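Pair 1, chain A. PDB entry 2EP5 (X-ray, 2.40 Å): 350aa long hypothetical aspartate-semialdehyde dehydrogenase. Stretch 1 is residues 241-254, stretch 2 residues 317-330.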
# COMPACT_ATOMS: atom_id res chain seq x y z
N ARG A 241 9.40 -1.35 -1.34
CA ARG A 241 10.01 -1.05 -2.63
C ARG A 241 11.47 -1.46 -2.65
O ARG A 241 11.89 -2.26 -3.48
CB ARG A 241 9.91 0.44 -2.98
CG ARG A 241 8.49 0.97 -3.13
CD ARG A 241 8.48 2.44 -3.50
NE ARG A 241 8.78 2.64 -4.91
CZ ARG A 241 7.88 2.61 -5.88
NH1 ARG A 241 6.60 2.41 -5.59
NH2 ARG A 241 8.25 2.76 -7.15
N VAL A 242 12.25 -0.92 -1.72
CA VAL A 242 13.67 -1.22 -1.69
C VAL A 242 14.15 -1.53 -0.29
O VAL A 242 13.74 -0.88 0.67
CB VAL A 242 14.49 -0.03 -2.22
CG1 VAL A 242 15.97 -0.42 -2.33
CG2 VAL A 242 13.93 0.43 -3.57
N GLY A 243 15.04 -2.51 -0.19
CA GLY A 243 15.60 -2.87 1.10
C GLY A 243 15.24 -4.28 1.53
O GLY A 243 14.06 -4.63 1.59
N HIS A 244 16.27 -5.08 1.79
CA HIS A 244 16.10 -6.46 2.24
C HIS A 244 16.45 -6.53 3.72
O HIS A 244 17.54 -6.14 4.15
CB HIS A 244 17.03 -7.40 1.49
CG HIS A 244 16.57 -7.72 0.10
ND1 HIS A 244 15.36 -7.29 -0.40
CD2 HIS A 244 17.17 -8.42 -0.90
CE1 HIS A 244 15.22 -7.73 -1.64
NE2 HIS A 244 16.30 -8.41 -1.97
N MET A 245 15.50 -7.02 4.51
CA MET A 245 15.72 -7.16 5.93
C MET A 245 16.00 -8.63 6.24
O MET A 245 15.50 -9.53 5.55
CB MET A 245 14.49 -6.67 6.70
CG MET A 245 14.61 -6.82 8.21
SD MET A 245 13.45 -5.77 9.11
CE MET A 245 14.01 -4.15 8.57
N GLY A 246 16.79 -8.87 7.28
CA GLY A 246 17.10 -10.23 7.66
C GLY A 246 17.19 -10.40 9.16
O GLY A 246 17.88 -9.63 9.84
N VAL A 247 16.47 -11.38 9.68
CA VAL A 247 16.50 -11.68 11.11
C VAL A 247 17.44 -12.87 11.22
O VAL A 247 17.12 -13.97 10.76
CB VAL A 247 15.13 -12.07 11.67
CG1 VAL A 247 15.24 -12.39 13.15
CG2 VAL A 247 14.15 -10.94 11.44
N ILE A 248 18.59 -12.64 11.84
CA ILE A 248 19.59 -13.68 11.99
C ILE A 248 19.65 -14.20 13.42
O ILE A 248 19.76 -13.43 14.38
CB ILE A 248 20.98 -13.14 11.56
CG1 ILE A 248 20.91 -12.66 10.10
CG2 ILE A 248 22.06 -14.22 11.73
CD1 ILE A 248 22.18 -12.01 9.58
N ASN A 249 19.55 -15.52 13.56
CA ASN A 249 19.62 -16.16 14.87
C ASN A 249 20.75 -17.18 14.88
O ASN A 249 20.65 -18.24 14.26
CB ASN A 249 18.32 -16.87 15.22
CG ASN A 249 17.19 -15.91 15.54
OD1 ASN A 249 16.52 -15.39 14.64
ND2 ASN A 249 16.98 -15.65 16.82
N ILE A 250 21.84 -16.85 15.57
CA ILE A 250 22.95 -17.77 15.66
C ILE A 250 22.74 -18.63 16.91
O ILE A 250 23.07 -18.21 18.03
CB ILE A 250 24.29 -17.00 15.74
CG1 ILE A 250 24.46 -16.16 14.47
CG2 ILE A 250 25.45 -17.97 15.89
CD1 ILE A 250 25.77 -15.39 14.39
N VAL A 251 22.15 -19.81 16.71
CA VAL A 251 21.85 -20.74 17.80
C VAL A 251 23.12 -21.47 18.23
O VAL A 251 23.59 -22.37 17.54
CB VAL A 251 20.79 -21.79 17.38
CG1 VAL A 251 20.34 -22.61 18.59
CG2 VAL A 251 19.60 -21.09 16.72
N THR A 252 23.65 -21.09 19.39
CA THR A 252 24.88 -21.69 19.89
C THR A 252 25.05 -21.47 21.39
O THR A 252 24.48 -20.54 21.95
CB THR A 252 26.10 -21.08 19.17
OG1 THR A 252 27.31 -21.58 19.76
CG2 THR A 252 26.07 -19.55 19.27
N ASN A 253 25.84 -22.32 22.03
CA ASN A 253 26.09 -22.19 23.46
C ASN A 253 27.45 -21.55 23.72
O ASN A 253 27.90 -21.47 24.86
CB ASN A 253 26.00 -23.56 24.15
CG ASN A 253 24.56 -24.01 24.36
OD1 ASN A 253 24.16 -25.10 23.93
ND2 ASN A 253 23.77 -23.17 25.03
N GLU A 254 28.11 -21.10 22.66
CA GLU A 254 29.40 -20.44 22.80
C GLU A 254 29.19 -19.19 23.64
O GLU A 254 28.14 -18.57 23.56
CB GLU A 254 29.96 -20.04 21.43
CG GLU A 254 30.35 -21.21 20.53
CD GLU A 254 31.47 -22.05 21.13
OE1 GLU A 254 32.47 -21.46 21.57
OE2 GLU A 254 31.34 -23.30 21.15
N ASN A 317 19.22 -17.24 25.81
CA ASN A 317 19.74 -18.58 26.03
C ASN A 317 20.04 -19.32 24.73
O ASN A 317 19.15 -19.53 23.90
CB ASN A 317 18.76 -19.41 26.87
CG ASN A 317 19.35 -20.76 27.28
OD1 ASN A 317 20.30 -20.82 28.06
ND2 ASN A 317 18.78 -21.84 26.74
N ASN A 318 21.30 -19.71 24.57
CA ASN A 318 21.74 -20.46 23.40
C ASN A 318 21.50 -19.75 22.06
O ASN A 318 21.33 -20.41 21.03
CB ASN A 318 21.07 -21.84 23.42
CG ASN A 318 21.70 -22.84 22.45
OD1 ASN A 318 22.91 -22.83 22.23
ND2 ASN A 318 20.88 -23.71 21.88
N VAL A 319 21.48 -18.42 22.06
CA VAL A 319 21.25 -17.71 20.80
C VAL A 319 21.59 -16.22 20.78
O VAL A 319 21.28 -15.46 21.70
CB VAL A 319 19.79 -17.87 20.32
CG1 VAL A 319 18.83 -17.24 21.32
CG2 VAL A 319 19.62 -17.24 18.94
N LEU A 320 22.25 -15.82 19.69
CA LEU A 320 22.63 -14.43 19.48
C LEU A 320 21.74 -13.98 18.33
O LEU A 320 21.82 -14.53 17.23
CB LEU A 320 24.09 -14.33 19.04
CG LEU A 320 24.80 -12.97 19.03
CD1 LEU A 320 25.56 -12.84 17.72
CD2 LEU A 320 23.82 -11.82 19.19
N ARG A 321 20.88 -13.00 18.60
CA ARG A 321 19.99 -12.51 17.55
C ARG A 321 20.34 -11.10 17.11
O ARG A 321 20.88 -10.31 17.87
CB ARG A 321 18.53 -12.53 18.00
CG ARG A 321 17.60 -12.14 16.84
CD ARG A 321 16.36 -11.41 17.31
NE ARG A 321 16.68 -10.28 18.18
CZ ARG A 321 15.77 -9.69 18.96
NH1 ARG A 321 14.52 -10.13 18.96
NH2 ARG A 321 16.13 -8.71 19.77
N LEU A 322 20.01 -10.79 15.86
CA LEU A 322 20.26 -9.47 15.31
C LEU A 322 19.46 -9.27 14.03
O LEU A 322 19.13 -10.23 13.34
CB LEU A 322 21.76 -9.27 15.06
CG LEU A 322 22.53 -10.11 14.04
CD1 LEU A 322 22.23 -9.63 12.63
CD2 LEU A 322 24.01 -9.99 14.31
N VAL A 323 19.13 -8.01 13.75
CA VAL A 323 18.38 -7.62 12.57
C VAL A 323 19.27 -6.72 11.70
O VAL A 323 19.83 -5.74 12.18
CB VAL A 323 17.08 -6.84 12.93
CG1 VAL A 323 16.36 -6.39 11.67
CG2 VAL A 323 16.15 -7.72 13.78
N VAL A 324 19.39 -7.08 10.43
CA VAL A 324 20.21 -6.31 9.51
C VAL A 324 19.38 -5.86 8.32
O VAL A 324 18.44 -6.53 7.89
CB VAL A 324 21.39 -7.16 9.01
CG1 VAL A 324 20.87 -8.38 8.26
CG2 VAL A 324 22.30 -6.32 8.12
N LEU A 325 19.73 -4.70 7.78
CA LEU A 325 19.01 -4.14 6.64
C LEU A 325 20.03 -3.59 5.66
O LEU A 325 21.07 -3.07 6.05
CB LEU A 325 18.09 -3.02 7.12
CG LEU A 325 17.04 -2.35 6.20
CD1 LEU A 325 17.51 -0.97 5.80
CD2 LEU A 325 16.75 -3.22 4.99
N GLY A 326 19.73 -3.73 4.37
CA GLY A 326 20.62 -3.23 3.34
C GLY A 326 19.87 -2.92 2.06
O GLY A 326 18.79 -3.45 1.81
N ASP A 327 20.44 -2.03 1.24
CA ASP A 327 19.83 -1.66 -0.03
C ASP A 327 20.20 -2.80 -0.99
O ASP A 327 21.37 -2.97 -1.34
CB ASP A 327 20.44 -0.34 -0.52
CG ASP A 327 19.76 0.19 -1.77
OD1 ASP A 327 19.35 -0.62 -2.64
OD2 ASP A 327 19.66 1.43 -1.90
N ASN A 328 19.20 -3.59 -1.39
CA ASN A 328 19.43 -4.72 -2.29
C ASN A 328 19.90 -4.31 -3.69
O ASN A 328 20.49 -5.11 -4.41
CB ASN A 328 18.14 -5.55 -2.42
CG ASN A 328 16.96 -4.70 -2.85
OD1 ASN A 328 16.54 -3.79 -2.12
ND2 ASN A 328 16.43 -4.98 -4.04
N LEU A 329 19.63 -3.06 -4.07
CA LEU A 329 20.03 -2.56 -5.39
C LEU A 329 21.48 -2.07 -5.45
O LEU A 329 22.13 -2.16 -6.50
CB LEU A 329 19.11 -1.41 -5.82
CG LEU A 329 17.62 -1.71 -6.01
CD1 LEU A 329 16.94 -0.44 -6.51
CD2 LEU A 329 17.43 -2.85 -7.02
N VAL A 330 21.96 -1.56 -4.33
CA VAL A 330 23.31 -1.02 -4.23
C VAL A 330 24.26 -2.03 -3.60
O VAL A 330 25.05 -2.68 -4.29
CB VAL A 330 23.28 0.30 -3.40
CG1 VAL A 330 24.66 0.89 -3.29
CG2 VAL A 330 22.34 1.29 -4.07

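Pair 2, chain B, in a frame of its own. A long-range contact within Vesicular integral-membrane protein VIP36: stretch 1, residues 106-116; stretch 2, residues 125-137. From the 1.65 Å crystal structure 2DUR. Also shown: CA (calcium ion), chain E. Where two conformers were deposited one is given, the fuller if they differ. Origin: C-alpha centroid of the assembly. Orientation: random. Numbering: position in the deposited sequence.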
# COMPACT_ATOMS: atom_id res chain seq x y z
N PHE B 106 9.23 9.74 -3.79
CA PHE B 106 8.54 9.88 -2.50
C PHE B 106 9.50 9.62 -1.33
O PHE B 106 10.65 9.16 -1.53
CB PHE B 106 7.34 8.91 -2.45
CG PHE B 106 7.72 7.47 -2.71
CD1 PHE B 106 8.08 6.63 -1.65
CD2 PHE B 106 7.73 6.95 -4.02
CE1 PHE B 106 8.46 5.30 -1.89
CE2 PHE B 106 8.11 5.64 -4.27
CZ PHE B 106 8.46 4.80 -3.22
N HIS B 107 9.01 9.90 -0.12
CA HIS B 107 9.79 9.67 1.11
C HIS B 107 8.99 8.69 1.96
O HIS B 107 7.87 9.03 2.37
CB HIS B 107 10.00 10.96 1.89
CG HIS B 107 10.68 12.02 1.08
ND1 HIS B 107 11.99 12.40 1.27
CD2 HIS B 107 10.22 12.76 0.05
CE1 HIS B 107 12.31 13.33 0.37
NE2 HIS B 107 11.25 13.56 -0.37
N GLY B 108 9.56 7.52 2.22
CA GLY B 108 8.88 6.48 3.02
C GLY B 108 8.78 5.15 2.31
O GLY B 108 9.68 4.76 1.56
N LEU B 109 7.67 4.47 2.57
CA LEU B 109 7.47 3.08 2.19
C LEU B 109 6.35 2.96 1.18
O LEU B 109 5.31 3.61 1.32
CB LEU B 109 7.08 2.28 3.45
CG LEU B 109 6.64 0.85 3.22
CD1 LEU B 109 7.80 -0.01 2.70
CD2 LEU B 109 6.03 0.30 4.52
N ALA B 110 6.60 2.17 0.14
CA ALA B 110 5.57 1.74 -0.82
C ALA B 110 5.47 0.24 -0.85
O ALA B 110 6.49 -0.45 -0.78
CB ALA B 110 5.91 2.24 -2.23
N ILE B 111 4.23 -0.26 -0.91
CA ILE B 111 3.98 -1.65 -1.22
C ILE B 111 3.20 -1.62 -2.54
O ILE B 111 2.08 -1.07 -2.62
CB ILE B 111 3.19 -2.38 -0.11
CG1 ILE B 111 3.84 -2.14 1.28
CG2 ILE B 111 3.04 -3.88 -0.45
CD1 ILE B 111 3.25 -0.98 2.06
N PHE B 112 3.78 -2.21 -3.58
CA PHE B 112 3.15 -2.20 -4.90
C PHE B 112 2.52 -3.54 -5.18
O PHE B 112 3.16 -4.56 -5.00
CB PHE B 112 4.22 -1.98 -5.98
CG PHE B 112 5.00 -0.71 -5.83
CD1 PHE B 112 4.36 0.51 -5.61
CD2 PHE B 112 6.39 -0.75 -5.88
CE1 PHE B 112 5.11 1.70 -5.50
CE2 PHE B 112 7.14 0.42 -5.81
CZ PHE B 112 6.50 1.63 -5.59
N LEU B 113 1.29 -3.53 -5.71
CA LEU B 113 0.61 -4.74 -6.17
C LEU B 113 0.47 -4.53 -7.68
O LEU B 113 -0.48 -3.89 -8.16
CB LEU B 113 -0.77 -4.85 -5.50
CG LEU B 113 -0.78 -5.24 -4.02
CD1 LEU B 113 -0.41 -4.05 -3.17
CD2 LEU B 113 -2.18 -5.71 -3.63
N ASP B 114 1.47 -5.01 -8.42
CA ASP B 114 1.64 -4.70 -9.85
C ASP B 114 1.06 -5.86 -10.66
O ASP B 114 1.51 -6.99 -10.52
CB ASP B 114 3.15 -4.53 -10.12
CG ASP B 114 3.46 -4.06 -11.55
OD1 ASP B 114 4.62 -3.64 -11.81
OD2 ASP B 114 2.55 -4.10 -12.40
N THR B 115 0.07 -5.58 -11.53
CA THR B 115 -0.62 -6.63 -12.26
C THR B 115 -0.21 -6.77 -13.72
O THR B 115 -0.70 -7.64 -14.42
CB THR B 115 -2.14 -6.39 -12.25
OG1 THR B 115 -2.39 -5.13 -12.88
CG2 THR B 115 -2.72 -6.36 -10.82
N TYR B 116 0.67 -5.89 -14.21
CA TYR B 116 1.03 -5.91 -15.63
C TYR B 116 2.55 -5.88 -15.82
O TYR B 116 3.18 -4.93 -15.36
CB TYR B 116 0.41 -4.70 -16.34
CG TYR B 116 0.79 -4.63 -17.79
CD1 TYR B 116 0.38 -5.63 -18.68
CD2 TYR B 116 1.57 -3.58 -18.27
CE1 TYR B 116 0.75 -5.58 -20.01
CE2 TYR B 116 1.94 -3.52 -19.62
CZ TYR B 116 1.53 -4.54 -20.47
OH TYR B 116 1.89 -4.51 -21.80
N VAL B 125 7.22 -13.43 -12.26
CA VAL B 125 5.87 -13.85 -12.61
C VAL B 125 4.85 -12.88 -11.98
O VAL B 125 4.95 -12.56 -10.81
CB VAL B 125 5.59 -15.30 -12.14
CG1 VAL B 125 4.14 -15.67 -12.38
CG2 VAL B 125 6.54 -16.28 -12.86
N PHE B 126 3.87 -12.45 -12.77
CA PHE B 126 2.88 -11.46 -12.31
C PHE B 126 1.51 -12.09 -12.00
O PHE B 126 1.21 -13.19 -12.49
CB PHE B 126 2.76 -10.30 -13.34
CG PHE B 126 3.93 -9.37 -13.31
CD1 PHE B 126 5.19 -9.80 -13.72
CD2 PHE B 126 3.79 -8.07 -12.81
CE1 PHE B 126 6.31 -8.94 -13.65
CE2 PHE B 126 4.90 -7.21 -12.73
CZ PHE B 126 6.16 -7.64 -13.15
N PRO B 127 0.68 -11.41 -11.18
CA PRO B 127 0.98 -10.17 -10.46
C PRO B 127 2.11 -10.29 -9.45
O PRO B 127 2.39 -11.38 -8.94
CB PRO B 127 -0.32 -9.85 -9.74
CG PRO B 127 -1.38 -10.57 -10.56
CD PRO B 127 -0.71 -11.85 -10.92
N TYR B 128 2.75 -9.16 -9.16
CA TYR B 128 3.96 -9.19 -8.33
C TYR B 128 3.83 -8.10 -7.27
O TYR B 128 3.59 -6.92 -7.60
CB TYR B 128 5.23 -9.01 -9.21
CG TYR B 128 6.51 -9.33 -8.48
CD1 TYR B 128 6.98 -10.64 -8.40
CD2 TYR B 128 7.24 -8.32 -7.84
CE1 TYR B 128 8.15 -10.93 -7.72
CE2 TYR B 128 8.41 -8.62 -7.14
CZ TYR B 128 8.86 -9.92 -7.09
OH TYR B 128 10.01 -10.23 -6.40
N ILE B 129 3.99 -8.50 -6.01
CA ILE B 129 3.89 -7.58 -4.89
C ILE B 129 5.30 -7.29 -4.43
O ILE B 129 6.07 -8.21 -4.17
CB ILE B 129 3.10 -8.21 -3.69
CG1 ILE B 129 1.65 -8.49 -4.11
CG2 ILE B 129 3.15 -7.30 -2.46
CD1 ILE B 129 0.83 -9.15 -3.00
N SER B 130 5.66 -6.02 -4.31
CA SER B 130 7.03 -5.69 -3.89
C SER B 130 7.02 -4.49 -2.95
O SER B 130 6.02 -3.81 -2.82
CB SER B 130 7.93 -5.45 -5.11
OG SER B 130 7.51 -4.31 -5.85
N VAL B 131 8.13 -4.28 -2.25
CA VAL B 131 8.25 -3.11 -1.39
C VAL B 131 9.42 -2.23 -1.88
O VAL B 131 10.38 -2.74 -2.44
CB VAL B 131 8.44 -3.48 0.09
CG1 VAL B 131 7.13 -4.03 0.66
CG2 VAL B 131 9.61 -4.49 0.27
N MET B 132 9.31 -0.94 -1.61
CA MET B 132 10.33 0.04 -1.97
C MET B 132 10.41 1.05 -0.83
O MET B 132 9.39 1.47 -0.30
CB MET B 132 9.95 0.72 -3.29
CG MET B 132 10.91 1.85 -3.69
SD MET B 132 10.39 2.40 -5.34
CE MET B 132 11.52 3.78 -5.54
N VAL B 133 11.64 1.40 -0.44
CA VAL B 133 11.86 2.43 0.58
C VAL B 133 12.64 3.55 -0.08
O VAL B 133 13.61 3.28 -0.78
CB VAL B 133 12.63 1.86 1.78
CG1 VAL B 133 13.09 2.96 2.74
CG2 VAL B 133 11.73 0.84 2.50
N ASN B 134 12.20 4.78 0.16
CA ASN B 134 12.74 5.93 -0.60
C ASN B 134 12.94 7.12 0.30
O ASN B 134 12.16 7.34 1.23
CB ASN B 134 11.70 6.27 -1.69
CG ASN B 134 12.30 7.01 -2.90
OD1 ASN B 134 13.43 7.50 -2.87
ND2 ASN B 134 11.52 7.07 -3.98
N ASN B 135 14.02 7.86 -0.03
CA ASN B 135 14.47 9.06 0.68
C ASN B 135 14.25 10.31 -0.17
O ASN B 135 14.79 11.36 0.18
CB ASN B 135 15.99 8.95 1.05
CG ASN B 135 16.93 8.92 -0.19
OD1 ASN B 135 16.51 8.56 -1.31
ND2 ASN B 135 18.24 9.29 0.02
N GLY B 136 13.48 10.19 -1.26
CA GLY B 136 13.31 11.28 -2.22
C GLY B 136 14.14 11.14 -3.47
O GLY B 136 13.77 11.70 -4.50
N SER B 137 15.24 10.39 -3.42
CA SER B 137 16.18 10.31 -4.55
C SER B 137 15.79 9.29 -5.63
O SER B 137 16.18 9.40 -6.79
CB SER B 137 17.61 10.02 -4.05
OG SER B 137 18.10 11.06 -3.22
CA CA E . 3.97 -3.05 -14.16
O HOH W 1 1.79 -1.96 -14.16
O HOH W 2 5.09 -1.01 -13.42

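What backbone arrangement do the two pairs share? Each is a two-stranded antiparallel ladder, the strand directions 168° apart in pair 1 and 162° in pair 2, and the central 14 residues superpose to 0.4 Å. The register is the same: H244(A) opposite G326(A) matches G108(B) opposite N134(B), and I250(A) opposite L320(A) matches D114(B) opposite Y128(B). In both, alternate pairs exchange two backbone hydrogen bonds. At the centre, I248(A) N reaches L322(A) O at 2.9 Å and L322(A) N reaches I248(A) O at 3.0 Å; F112(B) N to S130(B) O and S130(B) N to F112(B) O repeat these distances.

How is the face bearing I248(A) and F112(B) filled? In pair 1, I248(A) faces L322(A), and its CD1 lies 3.9 Å from L322(A) CD1 and 4.1 Å from V324(A) CG1. G246(A) contributes no side chain beside V324(A). Pair 2 divides the volume differently: the large ring of F112(B) matches I248(A), while small S130(B) takes the place of L322(A), its OG 3.7 Å from F112(B) CD2 at the ring edge. M132(B), matching V324(A), extends with all three chi angles t. Its CB lies 3.8 Å from F112(B) CE2, and its SD lies at the edges of the F106(B) and F112(B) rings.

Does the opposite face vary as much? Its centre is more alike, with branched aliphatic side chains meeting across the strands. V247(A) and V323(A) match I111(B) and V131(B); V247(A) CG2 is 4.5 Å from V323(A) CG2, whereas I111(B) CG1 comes to 3.8 Å from V131(B) CG1. One step along, N249(A) beside R321(A) is replaced by L113(B) beside I129(B). There N249(A) ND2 is 3.6 Å from the aliphatic R321(A) CG, while L113(B) CG packs 4.1 Å from I129(B) CG1 in a wholly apolar contact.

What happens towards the ends of the ladder? In pair 1, N328(A) places CB over the H244(A) ring, 3.4 Å from its centroid, and its OD1 accepts a 2.8 Å hydrogen bond from G243(A) N. Pair 2 has glycine, G108(B), where H244(A) stands; N134(B), matching G326(A), instead sets its CB over the F106(B) ring, 3.8 Å from the centroid. At the other end, apolar I250(A) is matched by D114(B), whose OD1 and OD2 each bind calcium at 2.5 Å, so the same strand position serves apolar packing in one pair and metal binding in the other.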